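Local coordinates for aldose 1-epimerase (Caenorhabditis elegans, PDB 1LUR), which probably interconverts the alpha and beta anomers of aldose sugars such as galactose, at residues Gly134-Thr146 with Ile155-Leu169. Sequence-based numbering, arbitrary orientation.
Sequences GLPGDAKIDVTYT and IEHHATCDTPGLLAL
Asp138 grips the turn at Asp162 and Thr163 with both carboxylate oxygens. OD1 takes Asp162 N at 2.8 Å on its syn lone pair and Thr163 N from above the carboxylate plane, while OD2 receives the Thr163 hydroxyl OG1 at 2.9 Å, also from above. A chi1 of 55° tucks the Asp138 carboxylate between its own N and carbonyl carbon, turned to the turn amides. Replaced by alanine, this position would probably leave the two amides and the Thr163 hydroxyl without this acceptor, and the turn freer to shift.

From there the antiparallel hairpin of strands 138-147 and 152-160, set between strands 121-129 and 327-337 in a large antiparallel sheet, runs on through paired backbone bonds at Lys140–Thr160, Asp142–His158 and Thr144–Glu156. On its buried face Ile141 sets CG2 against Leu169 CD1 (3.8 Å) and CG1 against Ala159 CB; Val143 CG2 lies alongside His157 CD2 (3.6 Å), and Tyr145 CE2 beside Ile155 CD1. Polar ends have partners beyond the hairpin: the Tyr273 hydroxyl bonds His157 ND1, and Ala32 O meets Tyr145 OH. On the other face Lys140 NZ bridges to Asp142 OD1 (2.7 Å), which Ser125 also holds.

Three donors on one carboxylate tie the start of strand 138-147 to the chain leaving strand 152-160, and would be expected to favour its ionised form even with Asp162 nearby.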
loop_
_atom_site.group_PDB
_atom_site.type_symbol
_atom_site.label_atom_id
_atom_site.label_comp_id
_atom_site.label_asym_id
_atom_site.label_seq_id
_atom_site.Cartn_x
_atom_site.Cartn_y
_atom_site.Cartn_z
ATOM N N GLY A 134 17.062 12.158 2.965
ATOM C CA GLY A 134 18.291 11.617 2.413
ATOM C C GLY A 134 18.209 11.052 1.005
ATOM O O GLY A 134 19.228 10.639 0.448
ATOM N N LEU A 135 17.014 11.002 0.420
ATOM C CA LEU A 135 16.885 10.475 -0.934
ATOM C C LEU A 135 17.180 11.623 -1.916
ATOM O O LEU A 135 17.028 12.798 -1.576
ATOM C CB LEU A 135 15.487 9.867 -1.138
ATOM C CG LEU A 135 15.275 8.511 -0.427
ATOM C CD1 LEU A 135 13.794 8.147 -0.390
ATOM C CD2 LEU A 135 16.073 7.411 -1.146
ATOM N N PRO A 136 17.614 11.301 -3.143
ATOM C CA PRO A 136 17.926 12.363 -4.109
ATOM C C PRO A 136 16.795 13.300 -4.502
ATOM O O PRO A 136 15.625 12.925 -4.474
ATOM C CB PRO A 136 18.477 11.591 -5.306
ATOM C CG PRO A 136 17.721 10.288 -5.240
ATOM C CD PRO A 136 17.750 9.967 -3.756
ATOM N N GLY A 137 17.172 14.531 -4.846
ATOM C CA GLY A 137 16.217 15.544 -5.261
ATOM C C GLY A 137 15.066 15.892 -4.341
ATOM O O GLY A 137 15.147 15.746 -3.127
ATOM N N ASP A 138 13.982 16.373 -4.941
ATOM C CA ASP A 138 12.802 16.755 -4.179
ATOM C C ASP A 138 11.535 16.363 -4.926
ATOM O O ASP A 138 11.592 15.773 -6.005
ATOM C CB ASP A 138 12.806 18.266 -3.943
ATOM C CG ASP A 138 12.919 19.051 -5.236
ATOM O OD1 ASP A 138 12.204 18.709 -6.201
ATOM O OD2 ASP A 138 13.713 20.013 -5.292
ATOM N N ALA A 139 10.390 16.701 -4.344
ATOM C CA ALA A 139 9.121 16.382 -4.968
ATOM C C ALA A 139 7.956 16.959 -4.195
ATOM O O ALA A 139 8.003 17.088 -2.970
ATOM C CB ALA A 139 8.956 14.870 -5.081
ATOM N N LYS A 140 6.921 17.331 -4.934
ATOM C CA LYS A 140 5.713 17.885 -4.356
ATOM C C LYS A 140 4.748 16.742 -4.646
ATOM O O LYS A 140 4.463 16.453 -5.806
ATOM C CB LYS A 140 5.274 19.154 -5.088
ATOM C CG LYS A 140 3.986 19.735 -4.521
ATOM C CD LYS A 140 3.527 20.964 -5.280
ATOM C CE LYS A 140 2.142 21.386 -4.811
ATOM N NZ LYS A 140 1.136 20.312 -5.040
ATOM N N ILE A 141 4.279 16.081 -3.596
ATOM C CA ILE A 141 3.366 14.965 -3.754
ATOM C C ILE A 141 1.938 15.261 -3.329
ATOM O O ILE A 141 1.703 15.852 -2.275
ATOM C CB ILE A 141 3.862 13.727 -2.950
ATOM C CG1 ILE A 141 5.279 13.346 -3.386
ATOM C CG2 ILE A 141 2.954 12.533 -3.194
ATOM C CD1 ILE A 141 6.363 13.890 -2.488
ATOM N N ASP A 142 0.992 14.834 -4.162
ATOM C CA ASP A 142 -0.425 15.027 -3.903
ATOM C C ASP A 142 -1.128 13.680 -4.022
ATOM O O ASP A 142 -0.971 12.975 -5.018
ATOM C CB ASP A 142 -1.020 16.025 -4.900
ATOM C CG ASP A 142 -0.719 17.465 -4.528
ATOM O OD1 ASP A 142 0.474 17.816 -4.379
ATOM O OD2 ASP A 142 -1.682 18.249 -4.377
ATOM N N VAL A 143 -1.884 13.325 -2.988
ATOM C CA VAL A 143 -2.617 12.068 -2.956
ATOM C C VAL A 143 -4.096 12.344 -2.721
ATOM O O VAL A 143 -4.459 13.116 -1.826
ATOM C CB VAL A 143 -2.093 11.154 -1.829
ATOM C CG1 VAL A 143 -3.083 10.030 -1.557
ATOM C CG2 VAL A 143 -0.737 10.587 -2.224
ATOM N N THR A 144 -4.946 11.706 -3.521
ATOM C CA THR A 144 -6.383 11.897 -3.386
ATOM C C THR A 144 -7.128 10.594 -3.158
ATOM O O THR A 144 -6.799 9.566 -3.753
ATOM C CB THR A 144 -6.982 12.568 -4.651
ATOM O OG1 THR A 144 -6.319 13.813 -4.902
ATOM C CG2 THR A 144 -8.488 12.827 -4.459
ATOM N N TYR A 145 -8.110 10.644 -2.263
ATOM C CA TYR A 145 -8.932 9.489 -1.945
ATOM C C TYR A 145 -10.330 9.928 -2.358
ATOM O O TYR A 145 -10.792 10.997 -1.946
ATOM C CB TYR A 145 -8.942 9.179 -0.454
ATOM C CG TYR A 145 -7.671 8.580 0.087
ATOM C CD1 TYR A 145 -6.675 9.391 0.636
ATOM C CD2 TYR A 145 -7.494 7.197 0.126
ATOM C CE1 TYR A 145 -5.538 8.839 1.223
ATOM C CE2 TYR A 145 -6.356 6.633 0.711
ATOM C CZ TYR A 145 -5.386 7.464 1.262
ATOM O OH TYR A 145 -4.284 6.918 1.880
ATOM N N THR A 146 -10.994 9.115 -3.170
ATOM C CA THR A 146 -12.336 9.437 -3.630
ATOM C C THR A 146 -13.215 8.194 -3.642
ATOM O O THR A 146 -12.760 7.106 -3.988
ATOM C CB THR A 146 -12.291 10.013 -5.063
ATOM O OG1 THR A 146 -11.483 11.199 -5.082
ATOM C CG2 THR A 146 -13.703 10.343 -5.563
ATOM N N ILE A 155 -7.660 5.811 -5.349
ATOM C CA ILE A 155 -6.501 6.457 -4.757
ATOM C C ILE A 155 -5.639 6.925 -5.916
ATOM O O ILE A 155 -5.224 6.127 -6.758
ATOM C CB ILE A 155 -5.629 5.509 -3.899
ATOM C CG1 ILE A 155 -6.431 4.924 -2.736
ATOM C CG2 ILE A 155 -4.435 6.288 -3.346
ATOM C CD1 ILE A 155 -5.595 4.044 -1.813
ATOM N N GLU A 156 -5.391 8.225 -5.973
ATOM C CA GLU A 156 -4.573 8.783 -7.033
ATOM C C GLU A 156 -3.279 9.254 -6.404
ATOM O O GLU A 156 -3.285 9.829 -5.318
ATOM C CB GLU A 156 -5.257 9.976 -7.682
ATOM C CG GLU A 156 -6.496 9.638 -8.466
ATOM C CD GLU A 156 -7.282 10.880 -8.813
ATOM O OE1 GLU A 156 -6.722 11.777 -9.489
ATOM O OE2 GLU A 156 -8.457 10.963 -8.399
ATOM N N HIS A 157 -2.178 8.993 -7.093
ATOM C CA HIS A 157 -0.861 9.384 -6.627
ATOM C C HIS A 157 -0.293 10.300 -7.706
ATOM O O HIS A 157 -0.124 9.887 -8.844
ATOM C CB HIS A 157 0.022 8.140 -6.457
ATOM C CG HIS A 157 -0.303 7.328 -5.242
ATOM N ND1 HIS A 157 0.214 6.067 -5.031
ATOM C CD2 HIS A 157 -1.060 7.612 -4.156
ATOM C CE1 HIS A 157 -0.209 5.611 -3.865
ATOM N NE2 HIS A 157 -0.983 6.530 -3.313
ATOM N N HIS A 158 -0.023 11.551 -7.350
ATOM C CA HIS A 158 0.517 12.514 -8.297
ATOM C C HIS A 158 1.722 13.234 -7.702
ATOM O O HIS A 158 1.820 13.378 -6.487
ATOM C CB HIS A 158 -0.556 13.549 -8.657
ATOM C CG HIS A 158 -0.052 14.660 -9.525
ATOM N ND1 HIS A 158 0.189 14.504 -10.875
ATOM C CD2 HIS A 158 0.278 15.941 -9.230
ATOM C CE1 HIS A 158 0.645 15.639 -11.373
ATOM N NE2 HIS A 158 0.708 16.528 -10.395
ATOM N N ALA A 159 2.628 13.692 -8.559
ATOM C CA ALA A 159 3.809 14.398 -8.080
ATOM C C ALA A 159 4.618 15.064 -9.181
ATOM O O ALA A 159 4.554 14.674 -10.346
ATOM C CB ALA A 159 4.713 13.444 -7.288
ATOM N N THR A 160 5.380 16.078 -8.779
ATOM C CA THR A 160 6.242 16.839 -9.671
ATOM C C THR A 160 7.497 17.154 -8.859
ATOM O O THR A 160 7.518 16.954 -7.638
ATOM C CB THR A 160 5.584 18.157 -10.126
ATOM O OG1 THR A 160 5.199 18.922 -8.981
ATOM C CG2 THR A 160 4.358 17.871 -10.970
ATOM N N CYS A 161 8.543 17.634 -9.522
ATOM C CA CYS A 161 9.782 17.962 -8.821
ATOM C C CYS A 161 10.532 19.110 -9.489
ATOM O O CYS A 161 10.282 19.448 -10.650
ATOM C CB CYS A 161 10.709 16.747 -8.775
ATOM S SG CYS A 161 11.399 16.325 -10.397
ATOM N N ASP A 162 11.456 19.697 -8.740
ATOM C CA ASP A 162 12.270 20.804 -9.227
ATOM C C ASP A 162 13.665 20.245 -9.439
ATOM O O ASP A 162 14.442 20.759 -10.239
ATOM C CB ASP A 162 12.325 21.929 -8.193
ATOM C CG ASP A 162 10.991 22.619 -8.011
ATOM O OD1 ASP A 162 10.425 23.074 -9.021
ATOM O OD2 ASP A 162 10.513 22.714 -6.862
ATOM N N THR A 163 13.964 19.179 -8.706
ATOM C CA THR A 163 15.257 18.512 -8.775
ATOM C C THR A 163 15.023 17.016 -9.007
ATOM O O THR A 163 14.148 16.419 -8.376
ATOM C CB THR A 163 16.025 18.715 -7.459
ATOM O OG1 THR A 163 15.985 20.103 -7.103
ATOM C CG2 THR A 163 17.477 18.281 -7.608
ATOM N N PRO A 164 15.803 16.400 -9.916
ATOM C CA PRO A 164 15.716 14.977 -10.268
ATOM C C PRO A 164 15.904 14.055 -9.071
ATOM O O PRO A 164 16.784 14.274 -8.246
ATOM C CB PRO A 164 16.845 14.790 -11.279
ATOM C CG PRO A 164 17.078 16.152 -11.825
ATOM C CD PRO A 164 16.918 17.041 -10.630
ATOM N N GLY A 165 15.090 13.009 -8.995
ATOM C CA GLY A 165 15.203 12.081 -7.887
ATOM C C GLY A 165 14.422 10.810 -8.151
ATOM O O GLY A 165 14.108 10.492 -9.296
ATOM N N LEU A 166 14.105 10.089 -7.086
ATOM C CA LEU A 166 13.356 8.846 -7.203
ATOM C C LEU A 166 12.031 8.965 -6.455
ATOM O O LEU A 166 11.956 9.624 -5.424
ATOM C CB LEU A 166 14.176 7.688 -6.610
ATOM C CG LEU A 166 15.556 7.376 -7.208
ATOM C CD1 LEU A 166 16.360 6.511 -6.254
ATOM C CD2 LEU A 166 15.388 6.674 -8.556
ATOM N N LEU A 167 10.980 8.355 -6.993
ATOM C CA LEU A 167 9.672 8.391 -6.347
ATOM C C LEU A 167 8.884 7.145 -6.737
ATOM O O LEU A 167 8.582 6.906 -7.916
ATOM C CB LEU A 167 8.874 9.651 -6.712
ATOM C CG LEU A 167 7.666 9.887 -5.782
ATOM C CD1 LEU A 167 8.146 10.417 -4.439
ATOM C CD2 LEU A 167 6.695 10.874 -6.406
ATOM N N ALA A 168 8.572 6.335 -5.737
ATOM C CA ALA A 168 7.819 5.105 -5.953
ATOM C C ALA A 168 6.958 4.960 -4.714
ATOM O O ALA A 168 7.434 4.538 -3.657
ATOM C CB ALA A 168 8.771 3.931 -6.105
ATOM N N LEU A 169 5.688 5.327 -4.843
ATOM C CA LEU A 169 4.769 5.251 -3.720
ATOM C C LEU A 169 3.868 4.028 -3.701
ATOM O O LEU A 169 3.877 3.205 -4.616
ATOM C CB LEU A 169 3.862 6.486 -3.729
ATOM C CG LEU A 169 4.489 7.839 -4.075
ATOM C CD1 LEU A 169 3.386 8.877 -4.268
ATOM C CD2 LEU A 169 5.445 8.261 -2.966
HETATM O O HOH W 1 14.469 10.407 -4.362
HETATM O O HOH W 2 9.206 20.078 -5.862
HETATM O O HOH W 3 -2.136 6.442 -0.546
HETATM O O HOH W 4 -9.336 9.814 -5.977
#